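Local coordinates for protein peptide methionine sulfoxide reductase MSRA (Corynebacterium diphtheriae, PDB 4D7L) that reduces methionine (S)-sulfoxide back to methionine in oxidatively damaged proteins, as a thiol-disulfide exchange repair enzyme of the MsrA family, at residues A[86-91]-A[207-212]; A[114-119]-A[156-161]. All blocks are in the same frame, centred on the assembly; numbering follows the deposited sequence. Where two conformers were deposited one is given.

Contact 1: residues A[86-91]-A[207-212]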
loop_
_atom_site.group_PDB
_atom_site.type_symbol
_atom_site.label_atom_id
_atom_site.label_comp_id
_atom_site.label_asym_id
_atom_site.label_seq_id
_atom_site.Cartn_x
_atom_site.Cartn_y
_atom_site.Cartn_z
ATOM N N VAL A 86 15.595 0.051 1.262
ATOM C CA VAL A 86 14.481 0.996 1.079
ATOM C C VAL A 86 14.950 2.349 1.582
ATOM O O VAL A 86 15.492 2.443 2.678
ATOM C CB VAL A 86 13.216 0.532 1.816
ATOM C CG1 VAL A 86 12.134 1.635 1.824
ATOM C CG2 VAL A 86 12.683 -0.747 1.166
ATOM N N VAL A 87 14.839 3.386 0.765
ATOM C CA VAL A 87 15.464 4.657 1.145
ATOM C C VAL A 87 14.447 5.749 1.487
ATOM O O VAL A 87 14.813 6.746 2.094
ATOM C CB VAL A 87 16.415 5.176 0.040
ATOM C CG1 VAL A 87 17.623 4.257 -0.085
ATOM C CG2 VAL A 87 15.698 5.296 -1.276
ATOM N N TYR A 88 13.187 5.540 1.112
ATOM C CA TYR A 88 12.089 6.453 1.451
ATOM C C TYR A 88 10.778 5.681 1.375
ATOM O O TYR A 88 10.628 4.789 0.529
ATOM C CB TYR A 88 12.047 7.655 0.496
ATOM C CG TYR A 88 10.860 8.593 0.693
ATOM C CD1 TYR A 88 10.868 9.550 1.704
ATOM C CD2 TYR A 88 9.730 8.515 -0.132
ATOM C CE1 TYR A 88 9.778 10.419 1.891
ATOM C CE2 TYR A 88 8.633 9.371 0.044
ATOM C CZ TYR A 88 8.673 10.330 1.048
ATOM O OH TYR A 88 7.602 11.187 1.245
ATOM N N THR A 89 9.836 6.013 2.252
ATOM C CA THR A 89 8.465 5.515 2.119
ATOM C C THR A 89 7.448 6.631 2.392
ATOM O O THR A 89 7.775 7.640 3.023
ATOM C CB THR A 89 8.143 4.351 3.096
ATOM O OG1 THR A 89 8.197 4.836 4.444
ATOM C CG2 THR A 89 9.109 3.173 2.913
ATOM N N SER A 90 6.227 6.450 1.909
ATOM C CA SER A 90 5.097 7.277 2.356
ATOM C C SER A 90 3.842 6.422 2.285
ATOM O O SER A 90 3.878 5.319 1.733
ATOM C CB SER A 90 4.943 8.552 1.502
ATOM O OG SER A 90 4.434 8.251 0.206
ATOM N N VAL A 91 2.754 6.917 2.862
ATOM C CA VAL A 91 1.474 6.242 2.756
ATOM C C VAL A 91 0.439 7.122 2.095
ATOM O O VAL A 91 0.495 8.372 2.126
ATOM C CB VAL A 91 0.930 5.784 4.133
ATOM C CG1 VAL A 91 1.840 4.690 4.703
ATOM C CG2 VAL A 91 0.803 6.965 5.107
ATOM N N TYR A 207 -0.745 8.324 -7.621
ATOM C CA TYR A 207 -0.744 8.039 -6.193
ATOM C C TYR A 207 -0.918 9.344 -5.430
ATOM O O TYR A 207 -0.319 10.357 -5.794
ATOM C CB TYR A 207 0.575 7.353 -5.806
ATOM C CG TYR A 207 0.926 7.325 -4.338
ATOM C CD1 TYR A 207 0.339 6.387 -3.490
ATOM C CD2 TYR A 207 1.914 8.182 -3.810
ATOM C CE1 TYR A 207 0.682 6.316 -2.138
ATOM C CE2 TYR A 207 2.265 8.119 -2.441
ATOM C CZ TYR A 207 1.654 7.180 -1.630
ATOM O OH TYR A 207 2.000 7.095 -0.300
ATOM N N TYR A 208 -1.726 9.312 -4.371
ATOM C CA TYR A 208 -2.021 10.508 -3.583
ATOM C C TYR A 208 -1.580 10.306 -2.149
ATOM O O TYR A 208 -2.019 9.357 -1.506
ATOM C CB TYR A 208 -3.535 10.817 -3.614
ATOM C CG TYR A 208 -4.070 10.987 -5.010
ATOM C CD1 TYR A 208 -3.797 12.156 -5.738
ATOM C CD2 TYR A 208 -4.842 9.989 -5.610
ATOM C CE1 TYR A 208 -4.291 12.339 -7.032
ATOM C CE2 TYR A 208 -5.331 10.163 -6.914
ATOM C CZ TYR A 208 -5.056 11.331 -7.608
ATOM O OH TYR A 208 -5.561 11.501 -8.887
ATOM N N MET A 209 -0.722 11.185 -1.647
ATOM C CA MET A 209 -0.262 11.043 -0.270
ATOM C C MET A 209 -1.365 11.319 0.721
ATOM O O MET A 209 -2.132 12.258 0.538
ATOM C CB MET A 209 0.904 11.988 0.028
ATOM C CG MET A 209 2.178 11.716 -0.718
ATOM S SD MET A 209 3.488 12.815 -0.092
ATOM C CE MET A 209 3.918 12.053 1.458
ATOM N N ALA A 210 -1.402 10.530 1.799
ATOM C CA ALA A 210 -2.286 10.794 2.925
ATOM C C ALA A 210 -1.782 11.998 3.732
ATOM O O ALA A 210 -0.636 12.415 3.567
ATOM C CB ALA A 210 -2.386 9.546 3.816
ATOM N N GLU A 211 -2.633 12.519 4.619
ATOM C CA GLU A 211 -2.288 13.610 5.514
ATOM C C GLU A 211 -0.982 13.357 6.268
ATOM O O GLU A 211 -0.599 12.215 6.490
ATOM C CB GLU A 211 -3.421 13.824 6.543
ATOM C CG GLU A 211 -4.717 14.422 5.937
ATOM C CD GLU A 211 -5.664 13.370 5.320
ATOM O OE1 GLU A 211 -5.255 12.209 5.082
ATOM O OE2 GLU A 211 -6.832 13.721 5.073
ATOM N N ASP A 212 -0.314 14.429 6.668
ATOM C CA ASP A 212 0.958 14.337 7.399
ATOM C C ASP A 212 0.932 13.409 8.629
ATOM O O ASP A 212 1.902 12.689 8.920
ATOM C CB ASP A 212 1.380 15.750 7.827
ATOM C CG ASP A 212 2.701 15.765 8.588
ATOM O OD1 ASP A 212 3.753 15.450 7.981
ATOM O OD2 ASP A 212 2.677 16.090 9.793
#
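A well-defined backbone hydrogen bond from Ala210 to Val91 fastens segment 207-212 to strand 86-94: Ala210 N lies 2.9 Å from Val91 O, with an N-H...O angle of 170°. Gln215 NE2 also donates to Val91 O, so two bonds grip this carbonyl, and the same amide reaches the carbonyl of Ala210. Strand 208-209 is antiparallel to 86-94 as an outermost strand of the sheet, with Tyr208 bonded through its backbone to Phe93, although the touching parts 88-91 and 207-210 diverge by 74° end to end. A second, less certain bond goes from Tyr207 OH to Ser90 OG, 2.7 Å away; the model also places Tyr207 OH too near the backbone of Val91, so its position is doubtful. Ser90 OG sits at the edge of the phenol ring and near its plane.

Apolar contact fills in beside these bonds. Met209 bends at chi3 (76°), bringing Met209 CE to 3.6 Å from Ser90 CB. Met209 CE is also 3.8 Å from Tyr88 OH, and the side chains of Tyr88 and Met209 approach from opposite directions. A looser methyl pair, Val91 CG2 and Ala210 CB, stands at 4.3 Å.

Ser90 OG has another polar partner, Glu118 OE1 on the adjoining strand. If the Tyr207 bond is real, Ser90 OG would accept from it and could give its own proton to Glu118 OE1; a negative charge there, also paired with Arg58, would probably polarise the serine hydroxyl.

Contact 2: residues A[114-119]-A[156-161]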
loop_
_atom_site.group_PDB
_atom_site.type_symbol
_atom_site.label_atom_id
_atom_site.label_comp_id
_atom_site.label_asym_id
_atom_site.label_seq_id
_atom_site.Cartn_x
_atom_site.Cartn_y
_atom_site.Cartn_z
ATOM N N THR A 114 -7.119 1.910 -2.770
ATOM C CA THR A 114 -6.691 1.039 -1.686
ATOM C C THR A 114 -5.546 1.732 -0.949
ATOM O O THR A 114 -4.881 2.625 -1.489
ATOM C CB THR A 114 -6.280 -0.363 -2.177
ATOM O OG1 THR A 114 -6.257 -1.268 -1.064
ATOM C CG2 THR A 114 -4.902 -0.341 -2.854
ATOM N N GLU A 115 -5.350 1.334 0.302
ATOM C CA GLU A 115 -4.304 1.902 1.145
ATOM C C GLU A 115 -2.958 1.390 0.663
ATOM O O GLU A 115 -2.720 0.180 0.644
ATOM C CB GLU A 115 -4.530 1.555 2.618
ATOM C CG GLU A 115 -5.748 2.286 3.194
ATOM C CD GLU A 115 -5.857 2.188 4.715
ATOM O OE1 GLU A 115 -4.967 1.587 5.368
ATOM O OE2 GLU A 115 -6.865 2.706 5.247
ATOM N N ILE A 116 -2.097 2.327 0.293
ATOM C CA ILE A 116 -0.849 2.035 -0.408
ATOM C C ILE A 116 0.352 2.585 0.323
ATOM O O ILE A 116 0.302 3.703 0.851
ATOM C CB ILE A 116 -0.869 2.641 -1.835
ATOM C CG1 ILE A 116 -1.878 1.882 -2.706
ATOM C CG2 ILE A 116 0.543 2.665 -2.483
ATOM C CD1 ILE A 116 -1.446 0.427 -3.025
ATOM N N VAL A 117 1.429 1.800 0.330
ATOM C CA VAL A 117 2.745 2.269 0.714
ATOM C C VAL A 117 3.574 2.522 -0.532
ATOM O O VAL A 117 3.750 1.619 -1.361
ATOM C CB VAL A 117 3.500 1.248 1.586
ATOM C CG1 VAL A 117 4.891 1.813 2.010
ATOM C CG2 VAL A 117 2.688 0.869 2.815
ATOM N N GLU A 118 4.029 3.761 -0.678
ATOM C CA GLU A 118 5.020 4.126 -1.679
ATOM C C GLU A 118 6.380 3.668 -1.151
ATOM O O GLU A 118 6.804 4.111 -0.092
ATOM C CB GLU A 118 5.020 5.635 -1.908
ATOM C CG GLU A 118 6.174 6.124 -2.815
ATOM C CD GLU A 118 6.303 7.638 -2.860
ATOM O OE1 GLU A 118 5.914 8.324 -1.881
ATOM O OE2 GLU A 118 6.812 8.145 -3.880
ATOM N N VAL A 119 7.031 2.753 -1.859
ATOM C CA VAL A 119 8.323 2.230 -1.440
ATOM C C VAL A 119 9.396 2.647 -2.444
ATOM O O VAL A 119 9.404 2.196 -3.591
ATOM C CB VAL A 119 8.292 0.705 -1.326
ATOM C CG1 VAL A 119 9.638 0.180 -0.816
ATOM C CG2 VAL A 119 7.175 0.283 -0.404
ATOM N N ARG A 156 -7.724 -3.927 0.079
ATOM C CA ARG A 156 -7.422 -5.016 -0.862
ATOM C C ARG A 156 -5.932 -5.087 -1.220
ATOM O O ARG A 156 -5.205 -4.098 -1.146
ATOM C CB ARG A 156 -8.260 -4.880 -2.148
ATOM C CG ARG A 156 -7.901 -3.690 -3.083
ATOM C CD ARG A 156 -8.984 -3.593 -4.182
ATOM N NE ARG A 156 -8.704 -2.598 -5.220
ATOM C CZ ARG A 156 -9.041 -1.309 -5.141
ATOM N NH1 ARG A 156 -9.612 -0.841 -4.036
ATOM N NH2 ARG A 156 -8.777 -0.476 -6.152
ATOM N N SER A 157 -5.494 -6.272 -1.635
ATOM C CA SER A 157 -4.093 -6.516 -1.986
ATOM C C SER A 157 -3.758 -5.888 -3.337
ATOM O O SER A 157 -4.561 -6.000 -4.272
ATOM C CB SER A 157 -3.848 -8.030 -2.032
ATOM O OG SER A 157 -2.497 -8.326 -2.338
ATOM N N ALA A 158 -2.612 -5.212 -3.447
ATOM C CA ALA A 158 -2.244 -4.585 -4.723
ATOM C C ALA A 158 -0.741 -4.392 -4.879
ATOM O O ALA A 158 -0.002 -4.239 -3.893
ATOM C CB ALA A 158 -2.968 -3.221 -4.900
ATOM N N ILE A 159 -0.303 -4.418 -6.133
ATOM C CA ILE A 159 1.032 -3.966 -6.512
ATOM C C ILE A 159 0.876 -3.055 -7.724
ATOM O O ILE A 159 0.430 -3.502 -8.788
ATOM C CB ILE A 159 1.980 -5.124 -6.870
ATOM C CG1 ILE A 159 2.138 -6.087 -5.688
ATOM C CG2 ILE A 159 3.366 -4.572 -7.279
ATOM C CD1 ILE A 159 2.833 -7.398 -6.061
ATOM N N TYR A 160 1.220 -1.776 -7.578
ATOM C CA TYR A 160 1.217 -0.882 -8.746
ATOM C C TYR A 160 2.651 -0.520 -9.098
ATOM O O TYR A 160 3.441 -0.199 -8.225
ATOM C CB TYR A 160 0.396 0.390 -8.483
ATOM C CG TYR A 160 -1.026 0.104 -7.995
ATOM C CD1 TYR A 160 -1.836 -0.825 -8.649
ATOM C CD2 TYR A 160 -1.542 0.757 -6.876
ATOM C CE1 TYR A 160 -3.148 -1.103 -8.197
ATOM C CE2 TYR A 160 -2.837 0.490 -6.416
ATOM C CZ TYR A 160 -3.620 -0.434 -7.080
ATOM O OH TYR A 160 -4.872 -0.694 -6.623
ATOM N N THR A 161 2.991 -0.582 -10.379
ATOM C CA THR A 161 4.377 -0.379 -10.781
ATOM C C THR A 161 4.625 0.986 -11.441
ATOM O O THR A 161 3.697 1.679 -11.868
ATOM C CB THR A 161 4.825 -1.501 -11.724
ATOM O OG1 THR A 161 3.970 -1.531 -12.873
ATOM C CG2 THR A 161 4.758 -2.846 -11.010
HETATM O O HOH W 1 -4.063 -2.380 1.069
#
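Thr114 and Ile116 reach Arg156, Ala158 and Tyr160 across two strands that are not neighbours in the mixed central sheet of this MsrA fold. Strand 64-69 lies between them, antiparallel to both, and the short axes of 114-119 and 158-161 keep 8.6 Å apart at closest, their directions diverging by 49°.

Thr114 makes most of the contact. Thr114 OG1, set anti to the backbone N (chi1 -163°), lies 3.0 Å from Arg156 O. This hydrogen bond is not settled, since Gln154 O competes weakly for the same proton and the threonine was modelled in two conformers. Thr114 CB rests over one face of the Arg156 guanidinium, 3.8 Å above its plane and displaced toward the rim. The guanidinium is also held by a salt bridge from NE to Glu195 and by hydrogen bonds to the carbonyls of Asn112 and Thr153. The methyl Thr114 CG2 touches both Ala158 CB, at 4.0 Å, and Tyr160 OH. The latter bonds to Glu195 as well, so one carboxylate holds both the arginine and the tyrosine beside Thr114.

At Glu115 the link passes through the backbone: a water donates to Glu115 O at 2.9 Å and to Arg156 O at 3.0 Å, bridging the two carbonyls, while CB of Glu115 is directed away from 156-161.

Ile116 closes the contact with purely apolar packing. Its side chain and that of Tyr160 cross at about a right angle. Ile116 CG1 lies beside the backbone N (chi1 -69°), and Ile116 CD1 extends from it to 3.7 Å from Tyr160 CE2.

Overall arrangement
From the N terminus, strand 64-69 is laid down first, at the middle of the sheet. Strand 86-94 follows, and 207-212 pairs with it only much later in the chain, so contact 1 closes a long loop with 115 residues between its segments. Contact 2 is nested within that loop, joining 114-119 to 156-161 across 36 intervening residues that include helix 128-137. The contacts do not cross in sequence, and their centres are about 11 Å apart. Segments 86-91 and 114-119 are antiparallel neighbours in the sheet, where Thr89 CB packs on Glu118 O at 3.5 Å. Contact 1 thus fixes one edge strand, while contact 2 spans strand 64-69 and reaches strand 158-161, next to the opposite edge strand 195-198.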